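Local coordinates for protein tryparedoxin (Leishmania major, PDB 3S9F) that probably acts as a thioredoxin-fold disulfide reductase, using a CxxC cysteine pair to carry electrons in the Leishmania peroxide detoxification pathway, at residues K33-A38 with A99-M104; K49-Y54 with L135-G140; F53-S58 with A119-Y124; I85-W90 with W106-F111. All blocks are in the same frame, centred on the assembly; numbering follows the deposited sequence.

Interaction 1. Residues K33-A38 with A99-M104; sequences KLRKQA and AYYAKM
Tyr-101 and Arg-35 both hold CG trans to their backbone N (chi1 176° for the tyrosine), which sends the phenol out toward the strand and lays the arginine chain against it. A bend at chi2 then turns the guanidinium so that one of its faces receives the rim of the tyrosine: CD2 of Tyr-101 sits above the centre of the Arg-35 guanidinium, whose plane stands 78° from that of the ring, so the two flat groups are steeply turned and not stacked. Arg-35 CG closes to 3.4 Å from Tyr-101 CE2. At the far end of the ring, near its plane, the backbone N of Gln-37 donates to Tyr-101 OH over 2.8 Å, a nearly straight bond (165°). The same hydroxyl is bonded to Trp-106 O, so two backbone groups grip the buried phenol end. Gln-37, bent at chi2, brings its amide back beside the phenol end, with NE2 also bonded to Trp-106 O and only weakly to Met-104 O at 3.2 Å. Water 1 lies over one ring face, accepting from Gln-37 NE2 and donating to Tyr-101 O at 2.9 Å. Arg-35 NH2 reaches Asn-98 OD1 on helix 94-101. The contact thus ties the last part of that helix and the type I turn from Tyr-101 to Met-104 to strand 34-36, which pairs with strands 107-108 and 39-41.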
loop_
_atom_site.group_PDB
_atom_site.type_symbol
_atom_site.label_atom_id
_atom_site.label_comp_id
_atom_site.label_asym_id
_atom_site.label_seq_id
_atom_site.Cartn_x
_atom_site.Cartn_y
_atom_site.Cartn_z
ATOM N N LYS A 33 3.784 -3.442 5.555
ATOM C CA LYS A 33 3.945 -3.705 6.972
ATOM C C LYS A 33 4.205 -2.352 7.642
ATOM O O LYS A 33 5.036 -1.584 7.176
ATOM C CB LYS A 33 5.047 -4.738 7.221
ATOM C CG LYS A 33 4.833 -6.100 6.534
ATOM C CD LYS A 33 3.391 -6.617 6.659
ATOM C CE LYS A 33 3.171 -7.872 5.799
ATOM N NZ LYS A 33 1.711 -8.178 5.610
ATOM N N LEU A 34 3.416 -2.018 8.658
ATOM C CA LEU A 34 3.652 -0.801 9.430
ATOM C C LEU A 34 4.686 -1.065 10.515
ATOM O O LEU A 34 4.780 -2.182 11.048
ATOM C CB LEU A 34 2.351 -0.291 10.051
ATOM C CG LEU A 34 1.260 0.203 9.098
ATOM C CD1 LEU A 34 -0.021 0.511 9.882
ATOM C CD2 LEU A 34 1.737 1.406 8.249
ATOM N N ARG A 35 5.486 -0.055 10.821
ATOM C CA ARG A 35 6.430 -0.120 11.915
ATOM C C ARG A 35 5.677 -0.047 13.270
ATOM O O ARG A 35 4.753 0.749 13.422
ATOM C CB ARG A 35 7.389 1.049 11.740
ATOM C CG ARG A 35 8.418 1.198 12.755
ATOM C CD ARG A 35 9.769 0.732 12.281
ATOM N NE ARG A 35 10.637 0.946 13.414
ATOM C CZ ARG A 35 11.716 1.714 13.435
ATOM N NH1 ARG A 35 12.380 1.828 14.576
ATOM N NH2 ARG A 35 12.143 2.328 12.337
ATOM N N LYS A 36 6.129 -0.830 14.244
ATOM C CA LYS A 36 5.677 -0.709 15.621
ATOM C C LYS A 36 6.915 -0.808 16.468
ATOM O O LYS A 36 7.348 -1.889 16.802
ATOM C CB LYS A 36 4.707 -1.801 16.006
ATOM C CG LYS A 36 4.232 -1.639 17.404
ATOM C CD LYS A 36 3.254 -2.693 17.778
ATOM C CE LYS A 36 2.837 -2.526 19.198
ATOM N NZ LYS A 36 2.038 -3.668 19.590
ATOM N N GLN A 37 7.495 0.330 16.776
ATOM C CA GLN A 37 8.767 0.394 17.443
ATOM C C GLN A 37 9.805 -0.406 16.685
ATOM O O GLN A 37 10.051 -0.146 15.523
ATOM C CB GLN A 37 8.659 -0.057 18.891
ATOM C CG GLN A 37 8.049 1.006 19.792
ATOM C CD GLN A 37 6.621 1.303 19.431
ATOM O OE1 GLN A 37 5.777 0.429 19.472
ATOM N NE2 GLN A 37 6.350 2.543 19.060
ATOM N N ALA A 38 10.424 -1.376 17.351
ATOM C CA ALA A 38 11.441 -2.203 16.716
ATOM C C ALA A 38 10.821 -3.197 15.748
ATOM O O ALA A 38 11.465 -3.603 14.792
ATOM C CB ALA A 38 12.274 -2.929 17.774
ATOM N N ALA A 99 15.343 8.733 15.347
ATOM C CA ALA A 99 15.522 9.479 16.630
ATOM C C ALA A 99 14.166 10.018 17.108
ATOM O O ALA A 99 13.846 9.994 18.312
ATOM C CB ALA A 99 16.510 10.623 16.467
ATOM N N TYR A 100 13.403 10.542 16.155
ATOM C CA TYR A 100 12.087 11.133 16.414
ATOM C C TYR A 100 11.017 10.090 16.687
ATOM O O TYR A 100 10.248 10.218 17.644
ATOM C CB TYR A 100 11.700 12.061 15.247
ATOM C CG TYR A 100 10.467 12.936 15.456
ATOM C CD1 TYR A 100 10.186 13.524 16.697
ATOM C CD2 TYR A 100 9.620 13.203 14.394
ATOM C CE1 TYR A 100 9.036 14.342 16.861
ATOM C CE2 TYR A 100 8.491 14.024 14.540
ATOM C CZ TYR A 100 8.222 14.583 15.761
ATOM O OH TYR A 100 7.132 15.391 15.894
ATOM N N TYR A 101 10.965 9.049 15.862
ATOM C CA TYR A 101 9.951 8.014 16.054
ATOM C C TYR A 101 10.172 7.277 17.377
ATOM O O TYR A 101 9.226 6.815 18.013
ATOM C CB TYR A 101 9.952 7.020 14.891
ATOM C CG TYR A 101 8.982 5.870 15.100
ATOM C CD1 TYR A 101 7.605 6.099 15.283
ATOM C CD2 TYR A 101 9.440 4.553 15.100
ATOM C CE1 TYR A 101 6.721 5.029 15.464
ATOM C CE2 TYR A 101 8.574 3.482 15.296
ATOM C CZ TYR A 101 7.218 3.729 15.474
ATOM O OH TYR A 101 6.361 2.677 15.674
ATOM N N ALA A 102 11.422 7.214 17.818
ATOM C CA ALA A 102 11.753 6.589 19.114
ATOM C C ALA A 102 11.022 7.227 20.300
ATOM O O ALA A 102 10.818 6.580 21.335
ATOM C CB ALA A 102 13.278 6.643 19.359
ATOM N N LYS A 103 10.642 8.494 20.144
ATOM C CA LYS A 103 9.921 9.240 21.180
ATOM C C LYS A 103 8.410 8.929 21.177
ATOM O O LYS A 103 7.679 9.362 22.070
ATOM C CB LYS A 103 10.147 10.739 20.974
ATOM C CG LYS A 103 11.608 11.137 21.173
ATOM C CD LYS A 103 11.836 12.616 20.948
ATOM C CE LYS A 103 13.182 13.009 21.522
ATOM N NZ LYS A 103 13.622 14.344 21.061
ATOM N N MET A 104 7.956 8.194 20.170
ATOM C CA MET A 104 6.514 7.941 19.981
ATOM C C MET A 104 6.109 6.525 20.347
ATOM O O MET A 104 6.848 5.581 20.070
ATOM C CB MET A 104 6.130 8.208 18.526
ATOM C CG MET A 104 6.434 9.617 18.091
ATOM S SD MET A 104 6.311 9.745 16.308
ATOM C CE MET A 104 6.807 11.433 16.127
HETATM O O HOH W 1 8.977 4.020 18.711
#

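Interaction 2. Residues K49-Y54 with L135-G140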
loop_
_atom_site.group_PDB
_atom_site.type_symbol
_atom_site.label_atom_id
_atom_site.label_comp_id
_atom_site.label_asym_id
_atom_site.label_seq_id
_atom_site.Cartn_x
_atom_site.Cartn_y
_atom_site.Cartn_z
ATOM N N LYS A 49 -11.315 0.850 14.798
ATOM C CA LYS A 49 -10.779 1.997 15.532
ATOM C C LYS A 49 -10.916 3.312 14.734
ATOM O O LYS A 49 -11.200 3.305 13.531
ATOM C CB LYS A 49 -9.297 1.754 15.872
ATOM C CG LYS A 49 -9.027 0.528 16.745
ATOM C CD LYS A 49 -7.536 0.291 16.972
ATOM C CE LYS A 49 -7.310 -0.681 18.122
ATOM N NZ LYS A 49 -5.864 -0.937 18.369
ATOM N N THR A 50 -10.708 4.449 15.396
ATOM C CA THR A 50 -10.418 5.672 14.661
ATOM C C THR A 50 -8.912 5.610 14.472
ATOM O O THR A 50 -8.202 5.243 15.406
ATOM C CB THR A 50 -10.769 6.937 15.485
ATOM O OG1 THR A 50 -12.176 6.934 15.753
ATOM C CG2 THR A 50 -10.439 8.194 14.713
ATOM N N VAL A 51 -8.427 5.911 13.264
ATOM C CA VAL A 51 -6.986 5.876 13.011
ATOM C C VAL A 51 -6.571 7.279 12.592
ATOM O O VAL A 51 -7.262 7.911 11.809
ATOM C CB VAL A 51 -6.597 4.810 11.911
ATOM C CG1 VAL A 51 -5.135 5.003 11.462
ATOM C CG2 VAL A 51 -6.774 3.371 12.418
ATOM N N PHE A 52 -5.438 7.759 13.102
ATOM C CA PHE A 52 -4.935 9.071 12.735
ATOM C C PHE A 52 -3.642 8.913 11.971
ATOM O O PHE A 52 -2.804 8.106 12.347
ATOM C CB PHE A 52 -4.625 9.895 13.991
ATOM C CG PHE A 52 -5.836 10.291 14.748
ATOM C CD1 PHE A 52 -6.344 9.475 15.766
ATOM C CD2 PHE A 52 -6.466 11.492 14.469
ATOM C CE1 PHE A 52 -7.486 9.858 16.483
ATOM C CE2 PHE A 52 -7.602 11.881 15.184
ATOM C CZ PHE A 52 -8.110 11.054 16.186
ATOM N N PHE A 53 -3.490 9.674 10.895
ATOM C CA PHE A 53 -2.152 9.886 10.324
ATOM C C PHE A 53 -1.583 11.153 10.951
ATOM O O PHE A 53 -2.242 12.194 10.963
ATOM C CB PHE A 53 -2.216 10.053 8.810
ATOM C CG PHE A 53 -2.547 8.791 8.080
ATOM C CD1 PHE A 53 -1.678 7.704 8.121
ATOM C CD2 PHE A 53 -3.732 8.692 7.352
ATOM C CE1 PHE A 53 -1.972 6.541 7.438
ATOM C CE2 PHE A 53 -4.038 7.520 6.665
ATOM C CZ PHE A 53 -3.167 6.445 6.719
ATOM N N TYR A 54 -0.363 11.074 11.489
ATOM C CA TYR A 54 0.248 12.237 12.118
ATOM C C TYR A 54 1.406 12.660 11.229
ATOM O O TYR A 54 2.372 11.906 11.065
ATOM C CB TYR A 54 0.791 11.858 13.507
ATOM C CG TYR A 54 1.467 12.982 14.255
ATOM C CD1 TYR A 54 2.655 12.754 14.954
ATOM C CD2 TYR A 54 0.905 14.269 14.285
ATOM C CE1 TYR A 54 3.299 13.821 15.663
ATOM C CE2 TYR A 54 1.528 15.319 14.969
ATOM C CZ TYR A 54 2.707 15.072 15.666
ATOM O OH TYR A 54 3.299 16.114 16.338
ATOM N N LEU A 135 -9.487 9.294 10.745
ATOM C CA LEU A 135 -10.397 8.587 9.882
ATOM C C LEU A 135 -10.943 7.313 10.507
ATOM O O LEU A 135 -10.344 6.746 11.393
ATOM C CB LEU A 135 -9.740 8.270 8.549
ATOM C CG LEU A 135 -8.428 7.519 8.576
ATOM C CD1 LEU A 135 -8.278 6.600 7.421
ATOM C CD2 LEU A 135 -7.288 8.491 8.628
ATOM N N ASN A 136 -12.095 6.882 10.009
ATOM C CA ASN A 136 -12.677 5.613 10.414
ATOM C C ASN A 136 -11.869 4.493 9.748
ATOM O O ASN A 136 -11.738 4.478 8.523
ATOM C CB ASN A 136 -14.157 5.572 9.977
ATOM C CG ASN A 136 -14.854 4.284 10.367
ATOM O OD1 ASN A 136 -14.512 3.207 9.895
ATOM N ND2 ASN A 136 -15.851 4.398 11.241
ATOM N N ALA A 137 -11.319 3.570 10.541
ATOM C CA ALA A 137 -10.459 2.522 9.984
ATOM C C ALA A 137 -11.203 1.606 9.020
ATOM O O ALA A 137 -10.654 1.168 8.012
ATOM C CB ALA A 137 -9.792 1.718 11.073
ATOM N N ASP A 138 -12.467 1.338 9.327
ATOM C CA ASP A 138 -13.244 0.393 8.539
ATOM C C ASP A 138 -13.709 0.983 7.207
ATOM O O ASP A 138 -13.483 0.397 6.154
ATOM C CB ASP A 138 -14.387 -0.145 9.394
ATOM C CG ASP A 138 -13.880 -1.007 10.556
ATOM O OD1 ASP A 138 -12.647 -1.308 10.623
ATOM O OD2 ASP A 138 -14.712 -1.399 11.402
ATOM N N THR A 139 -14.325 2.156 7.248
ATOM C CA THR A 139 -14.860 2.788 6.032
ATOM C C THR A 139 -13.811 3.581 5.274
ATOM O O THR A 139 -13.928 3.787 4.062
ATOM C CB THR A 139 -16.036 3.730 6.352
ATOM O OG1 THR A 139 -15.566 4.808 7.162
ATOM C CG2 THR A 139 -17.141 2.993 7.105
ATOM N N GLY A 140 -12.795 4.044 5.997
ATOM C CA GLY A 140 -11.784 4.915 5.403
ATOM C C GLY A 140 -12.213 6.372 5.386
ATOM O O GLY A 140 -11.439 7.249 5.016
HETATM O O HOH W 2 -13.411 1.847 12.315
#
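Thr-50 and Val-51 pair antiparallel with Asn-136 and Leu-135, Val-51 and Leu-135 as the hydrogen-bonded pair (N to O 2.8 Å in both directions) and Thr-50 and Asn-136 as the non-hydrogen-bonded one. This joins strands 50-56 and 131-136 of the thioredoxin-fold sheet. One bond further on, Ala-137 N donates to Lys-49 O at 3.0 Å, carrying the pairing just past the strand end. Val-51 and Leu-135 put their side chains on the same face of the sheet. Leu-135 takes the less common first torsion, CG between the backbone N and the carbonyl carbon (chi1 55°), and its CD2 branch swings over the neighbouring strand: it lies 3.2 Å from Val-51 O and 3.8 Å from Phe-53 CD2, meeting the ring obliquely. Beside it Val-51 CG2 packs on Ala-137 CB at 3.7 Å. Val-24, His-27 and Leu-28 of the second subunit pack against this group of side chains, so the sheet face forms part of the contact with the second subunit of the assembly. On the other face, Thr-50 CG2 touches Leu-135 O. The chain then turns toward strand 142-144 through an Asx motif at Asn-136. Its OD1 accepts from Thr-139 N over 2.9 Å, an almost straight bond at the hydrogen (170°) although the donor stands above the side-chain carbonyl plane, 38° out of it.

Interaction 3. Residues F53-S58 with A119-Y124; sequences FYFSAS and ALTKKY
Leu-120 sets its CD1 methyl over one face of the Phe-53 ring, a CH-pi contact 3.8 Å from CD1 to the ring centroid and 15° off the normal. The same leucine serves a second phenylalanine with a different atom: its CB meets the edge of Phe-55, 4.0 Å from CZ and near the ring plane. One residue on, Thr-121 OG1 approaches Phe-55 CE2 obliquely at 3.6 Å. Tyr-124 completes this first shell from just beyond the helix, its CE1 lying 4.1 Å from Phe-53 CD2, with the two side chains crossing at about a right angle. No hydrogen bond links the segments; the contact is van der Waals packing of two phenylalanine rings on the leucine, threonine and tyrosine. Leu-120 has CG trans to its carbonyl carbon (chi1 -70°), which directs the CD1 branch off the helix onto the phenylalanine. The threonine hydroxyl is held in place from outside, bonded to Val-117 O one turn earlier and to Trp-90 NE1. Further out, Ile-133 of strand 131-136 packs on Phe-55 and Tyr-124, Ile-109 backs Leu-120, and His-27 of the second subunit packs on Tyr-124. Strand 53-56 and helix 119-123 run at 101° to each other. This is one layer of the thioredoxin fold, in which helices flank both faces of a central mixed sheet; helix 114-123, linking strands 107-108 and 131-136, lies across strand 50-56 here.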
loop_
_atom_site.group_PDB
_atom_site.type_symbol
_atom_site.label_atom_id
_atom_site.label_comp_id
_atom_site.label_asym_id
_atom_site.label_seq_id
_atom_site.Cartn_x
_atom_site.Cartn_y
_atom_site.Cartn_z
ATOM N N PHE A 53 -3.490 9.674 10.895
ATOM C CA PHE A 53 -2.152 9.886 10.324
ATOM C C PHE A 53 -1.583 11.153 10.951
ATOM O O PHE A 53 -2.242 12.194 10.963
ATOM C CB PHE A 53 -2.216 10.053 8.810
ATOM C CG PHE A 53 -2.547 8.791 8.080
ATOM C CD1 PHE A 53 -1.678 7.704 8.121
ATOM C CD2 PHE A 53 -3.732 8.692 7.352
ATOM C CE1 PHE A 53 -1.972 6.541 7.438
ATOM C CE2 PHE A 53 -4.038 7.520 6.665
ATOM C CZ PHE A 53 -3.167 6.445 6.719
ATOM N N TYR A 54 -0.363 11.074 11.489
ATOM C CA TYR A 54 0.248 12.237 12.118
ATOM C C TYR A 54 1.406 12.660 11.229
ATOM O O TYR A 54 2.372 11.906 11.065
ATOM C CB TYR A 54 0.791 11.858 13.507
ATOM C CG TYR A 54 1.467 12.982 14.255
ATOM C CD1 TYR A 54 2.655 12.754 14.954
ATOM C CD2 TYR A 54 0.905 14.269 14.285
ATOM C CE1 TYR A 54 3.299 13.821 15.663
ATOM C CE2 TYR A 54 1.528 15.319 14.969
ATOM C CZ TYR A 54 2.707 15.072 15.666
ATOM O OH TYR A 54 3.299 16.114 16.338
ATOM N N PHE A 55 1.279 13.840 10.629
ATOM C CA PHE A 55 2.311 14.389 9.728
ATOM C C PHE A 55 3.185 15.300 10.549
ATOM O O PHE A 55 2.706 16.285 11.109
ATOM C CB PHE A 55 1.631 15.163 8.580
ATOM C CG PHE A 55 0.715 14.292 7.719
ATOM C CD1 PHE A 55 -0.615 14.026 8.115
ATOM C CD2 PHE A 55 1.193 13.716 6.560
ATOM C CE1 PHE A 55 -1.446 13.204 7.345
ATOM C CE2 PHE A 55 0.384 12.903 5.760
ATOM C CZ PHE A 55 -0.967 12.641 6.157
ATOM N N SER A 56 4.475 14.967 10.669
ATOM C CA SER A 56 5.349 15.723 11.535
ATOM C C SER A 56 6.784 15.445 11.097
ATOM O O SER A 56 7.020 14.588 10.251
ATOM C CB SER A 56 5.152 15.277 12.986
ATOM O OG SER A 56 5.834 16.147 13.852
ATOM N N ALA A 57 7.735 16.167 11.677
ATOM C CA ALA A 57 9.157 15.954 11.363
ATOM C C ALA A 57 10.000 16.396 12.538
ATOM O O ALA A 57 9.634 17.340 13.277
ATOM C CB ALA A 57 9.563 16.735 10.117
ATOM N N SER A 58 11.143 15.731 12.693
ATOM C CA SER A 58 12.075 16.010 13.786
ATOM C C SER A 58 12.590 17.456 13.746
ATOM O O SER A 58 12.974 17.995 14.770
ATOM C CB SER A 58 13.262 15.046 13.699
ATOM O OG SER A 58 14.064 15.392 12.573
ATOM N N ALA A 119 2.137 10.832 -1.093
ATOM C CA ALA A 119 0.759 10.660 -1.583
ATOM C C ALA A 119 -0.320 11.030 -0.579
ATOM O O ALA A 119 -1.303 11.681 -0.933
ATOM C CB ALA A 119 0.551 9.223 -2.068
ATOM N N LEU A 120 -0.156 10.582 0.666
ATOM C CA LEU A 120 -1.101 10.914 1.728
ATOM C C LEU A 120 -1.098 12.401 2.026
ATOM O O LEU A 120 -2.134 12.976 2.299
ATOM C CB LEU A 120 -0.768 10.136 3.009
ATOM C CG LEU A 120 -1.038 8.625 2.962
ATOM C CD1 LEU A 120 -0.636 8.059 4.311
ATOM C CD2 LEU A 120 -2.498 8.347 2.691
ATOM N N THR A 121 0.082 13.016 1.959
ATOM C CA THR A 121 0.233 14.452 2.131
ATOM C C THR A 121 -0.603 15.168 1.067
ATOM O O THR A 121 -1.337 16.123 1.375
ATOM C CB THR A 121 1.751 14.847 2.035
ATOM O OG1 THR A 121 2.442 14.333 3.195
ATOM C CG2 THR A 121 1.936 16.345 1.980
ATOM N N LYS A 122 -0.493 14.705 -0.183
ATOM C CA LYS A 122 -1.257 15.310 -1.274
ATOM C C LYS A 122 -2.752 15.080 -1.051
ATOM O O LYS A 122 -3.559 16.016 -1.155
ATOM C CB LYS A 122 -0.804 14.772 -2.633
ATOM C CG LYS A 122 -1.611 15.356 -3.805
ATOM C CD LYS A 122 -0.848 15.275 -5.114
ATOM C CE LYS A 122 -1.433 16.238 -6.130
ATOM N NZ LYS A 122 -0.365 16.657 -7.053
ATOM N N LYS A 123 -3.114 13.848 -0.717
ATOM C CA LYS A 123 -4.516 13.455 -0.560
ATOM C C LYS A 123 -5.272 14.343 0.418
ATOM O O LYS A 123 -6.383 14.810 0.100
ATOM C CB LYS A 123 -4.639 12.000 -0.103
ATOM C CG LYS A 123 -6.099 11.578 0.110
ATOM C CD LYS A 123 -6.245 10.177 0.717
ATOM C CE LYS A 123 -7.737 9.844 0.933
ATOM N NZ LYS A 123 -8.469 9.799 -0.368
ATOM N N TYR A 124 -4.668 14.565 1.588
ATOM C CA TYR A 124 -5.293 15.303 2.675
ATOM C C TYR A 124 -4.900 16.765 2.709
ATOM O O TYR A 124 -5.123 17.441 3.712
ATOM C CB TYR A 124 -4.991 14.619 4.029
ATOM C CG TYR A 124 -5.637 13.245 4.130
ATOM C CD1 TYR A 124 -4.859 12.080 4.178
ATOM C CD2 TYR A 124 -7.025 13.111 4.190
ATOM C CE1 TYR A 124 -5.448 10.814 4.272
ATOM C CE2 TYR A 124 -7.624 11.861 4.296
ATOM C CZ TYR A 124 -6.833 10.718 4.340
ATOM O OH TYR A 124 -7.458 9.488 4.422
#

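Interaction 4. Residues I85-W90 with W106-F111; sequences IILASW and WLSIPF
The Trp-106 indole receives Ile-85 over one face: the CG2 methyl stands 3.8 Å from the centroid of the five-membered ring, only 4° off its normal, a CH-pi contact. CD1 of the same isoleucine extends along the ring system to Trp-106 CE3, also at 3.8 Å, so both branches are laid against the indole. Trp-106 adopts the unusual placing of CG between its backbone N and carbonyl carbon (chi1 50°), which turns the ring back over strand 83-89. Its NE1, 4.1 Å from Leu-87 CB, is buried without a polar partner in the model. Tyr-74 of helix 61-77 meets the indole edge-to-face, and Leu-70 and Val-71 of that helix pack on it. Beneath these side chains, strands 83-89 and 107-108 run parallel, as a beta-alpha-beta unit of the thioredoxin fold whose crossover is helix 94-101. Leu-107 N donates to Ile-85 O, Leu-87 N to Leu-107 O (2.8 Å), and Ile-109 N to Leu-87 O (3.0 Å). The sheet face opposite Trp-106 carries Ile-86, whose CG2 meets Ile-109 CG1 at 3.7 Å with the two side chains at about a right angle; Ile-109 CD1 reaches on to Ala-88 CB. On the indole side, Ser-108 OG lies 3.6 Å from Leu-87 CB and donates to Ile-109 O, a bond that leaves the carbonyl plane by 42°.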
loop_
_atom_site.group_PDB
_atom_site.type_symbol
_atom_site.label_atom_id
_atom_site.label_comp_id
_atom_site.label_asym_id
_atom_site.label_seq_id
_atom_site.Cartn_x
_atom_site.Cartn_y
_atom_site.Cartn_z
ATOM N N ILE A 85 -2.495 5.666 16.172
ATOM C CA ILE A 85 -1.847 6.743 15.429
ATOM C C ILE A 85 -0.762 6.148 14.561
ATOM O O ILE A 85 -0.026 5.235 14.994
ATOM C CB ILE A 85 -1.286 7.862 16.336
ATOM C CG1 ILE A 85 -2.446 8.538 17.106
ATOM C CG2 ILE A 85 -0.567 8.943 15.489
ATOM C CD1 ILE A 85 -1.984 9.612 18.086
ATOM N N ILE A 86 -0.676 6.653 13.331
ATOM C CA ILE A 86 0.376 6.229 12.415
ATOM C C ILE A 86 1.189 7.437 11.993
ATOM O O ILE A 86 0.654 8.356 11.367
ATOM C CB ILE A 86 -0.213 5.563 11.129
ATOM C CG1 ILE A 86 -1.061 4.340 11.496
ATOM C CG2 ILE A 86 0.953 5.192 10.159
ATOM C CD1 ILE A 86 -1.914 3.770 10.336
ATOM N N LEU A 87 2.473 7.446 12.326
ATOM C CA LEU A 87 3.380 8.511 11.856
ATOM C C LEU A 87 3.533 8.499 10.334
ATOM O O LEU A 87 3.772 7.444 9.745
ATOM C CB LEU A 87 4.755 8.375 12.529
ATOM C CG LEU A 87 5.808 9.389 12.052
ATOM C CD1 LEU A 87 5.426 10.839 12.479
ATOM C CD2 LEU A 87 7.171 8.992 12.625
ATOM N N ALA A 88 3.341 9.679 9.716
ATOM C CA ALA A 88 3.597 9.878 8.289
ATOM C C ALA A 88 4.649 10.978 8.245
ATOM O O ALA A 88 4.341 12.186 8.190
ATOM C CB ALA A 88 2.314 10.280 7.571
ATOM N N SER A 89 5.898 10.538 8.291
ATOM C CA SER A 89 7.019 11.422 8.591
ATOM C C SER A 89 7.493 12.261 7.425
ATOM O O SER A 89 7.675 11.751 6.321
ATOM C CB SER A 89 8.208 10.608 9.100
ATOM O OG SER A 89 9.295 11.495 9.311
ATOM N N TRP A 90 7.698 13.550 7.685
ATOM C CA TRP A 90 8.328 14.427 6.719
ATOM C C TRP A 90 9.858 14.477 6.882
ATOM O O TRP A 90 10.518 15.295 6.245
ATOM C CB TRP A 90 7.738 15.829 6.819
ATOM C CG TRP A 90 6.382 15.994 6.158
ATOM C CD1 TRP A 90 5.477 15.018 5.814
ATOM C CD2 TRP A 90 5.798 17.238 5.780
ATOM N NE1 TRP A 90 4.350 15.599 5.237
ATOM C CE2 TRP A 90 4.528 16.960 5.216
ATOM C CE3 TRP A 90 6.222 18.571 5.881
ATOM C CZ2 TRP A 90 3.681 17.974 4.735
ATOM C CZ3 TRP A 90 5.396 19.575 5.407
ATOM C CH2 TRP A 90 4.121 19.269 4.852
ATOM N N TRP A 106 3.344 5.023 19.238
ATOM C CA TRP A 106 2.446 4.513 18.224
ATOM C C TRP A 106 3.145 3.879 17.015
ATOM O O TRP A 106 4.274 3.462 17.105
ATOM C CB TRP A 106 1.470 5.609 17.801
ATOM C CG TRP A 106 2.122 6.878 17.470
ATOM C CD1 TRP A 106 2.893 7.132 16.392
ATOM C CD2 TRP A 106 2.060 8.097 18.212
ATOM N NE1 TRP A 106 3.324 8.421 16.406
ATOM C CE2 TRP A 106 2.822 9.040 17.516
ATOM C CE3 TRP A 106 1.444 8.481 19.398
ATOM C CZ2 TRP A 106 2.983 10.327 17.965
ATOM C CZ3 TRP A 106 1.597 9.750 19.828
ATOM C CH2 TRP A 106 2.366 10.663 19.124
ATOM N N LEU A 107 2.433 3.799 15.897
ATOM C CA LEU A 107 2.922 3.145 14.683
ATOM C C LEU A 107 3.558 4.109 13.686
ATOM O O LEU A 107 3.402 5.281 13.808
ATOM C CB LEU A 107 1.761 2.463 13.964
ATOM C CG LEU A 107 0.872 1.508 14.764
ATOM C CD1 LEU A 107 -0.215 0.881 13.939
ATOM C CD2 LEU A 107 1.731 0.468 15.355
ATOM N N SER A 108 4.243 3.580 12.682
ATOM C CA SER A 108 4.748 4.465 11.610
ATOM C C SER A 108 4.687 3.784 10.257
ATOM O O SER A 108 4.871 2.593 10.120
ATOM C CB SER A 108 6.206 4.919 11.888
ATOM O OG SER A 108 6.666 5.853 10.911
ATOM N N ILE A 109 4.443 4.581 9.231
ATOM C CA ILE A 109 4.803 4.163 7.888
ATOM C C ILE A 109 6.341 4.059 7.871
ATOM O O ILE A 109 7.028 4.960 8.374
ATOM C CB ILE A 109 4.306 5.221 6.884
ATOM C CG1 ILE A 109 2.759 5.253 6.886
ATOM C CG2 ILE A 109 4.876 4.950 5.481
ATOM C CD1 ILE A 109 2.165 6.541 6.247
ATOM N N PRO A 110 6.888 2.957 7.327
ATOM C CA PRO A 110 8.336 2.809 7.356
ATOM C C PRO A 110 9.025 3.937 6.591
ATOM O O PRO A 110 8.469 4.493 5.629
ATOM C CB PRO A 110 8.570 1.474 6.658
ATOM C CG PRO A 110 7.306 0.701 6.900
ATOM C CD PRO A 110 6.208 1.750 6.829
ATOM N N PHE A 111 10.220 4.292 7.056
ATOM C CA PHE A 111 11.000 5.348 6.425
ATOM C C PHE A 111 11.143 5.171 4.906
ATOM O O PHE A 111 11.080 6.144 4.147
ATOM C CB PHE A 111 12.410 5.412 7.023
ATOM C CG PHE A 111 13.285 6.405 6.329
ATOM C CD1 PHE A 111 13.112 7.764 6.553
ATOM C CD2 PHE A 111 14.251 5.983 5.408
ATOM C CE1 PHE A 111 13.913 8.697 5.900
ATOM C CE2 PHE A 111 15.052 6.907 4.737
ATOM C CZ PHE A 111 14.887 8.268 4.989
HETATM O O HOH W 3 6.651 7.917 7.871
#

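Overall arrangement
From the N terminus, strand 34-36 is met first, and interaction 1 closes a loop of 60 residues onto the last part of helix 94-101. Strand 50-56 lies inside that loop and starts two others, interaction 3 to helix 114-123 and, longer, interaction 2 to strand 131-136; both cross interaction 1. Interaction 4 joins neighbouring strands through a short crossover, nests inside the loops of interactions 2 and 3, and crosses interaction 1, which it adjoins through the neighbouring strands 34-36 and 107-108. Strand 83-89 pairs with strand 50-56 between them, so the four contacts span the sheet from strand 34-36 to strand 131-136, with a helix on either face.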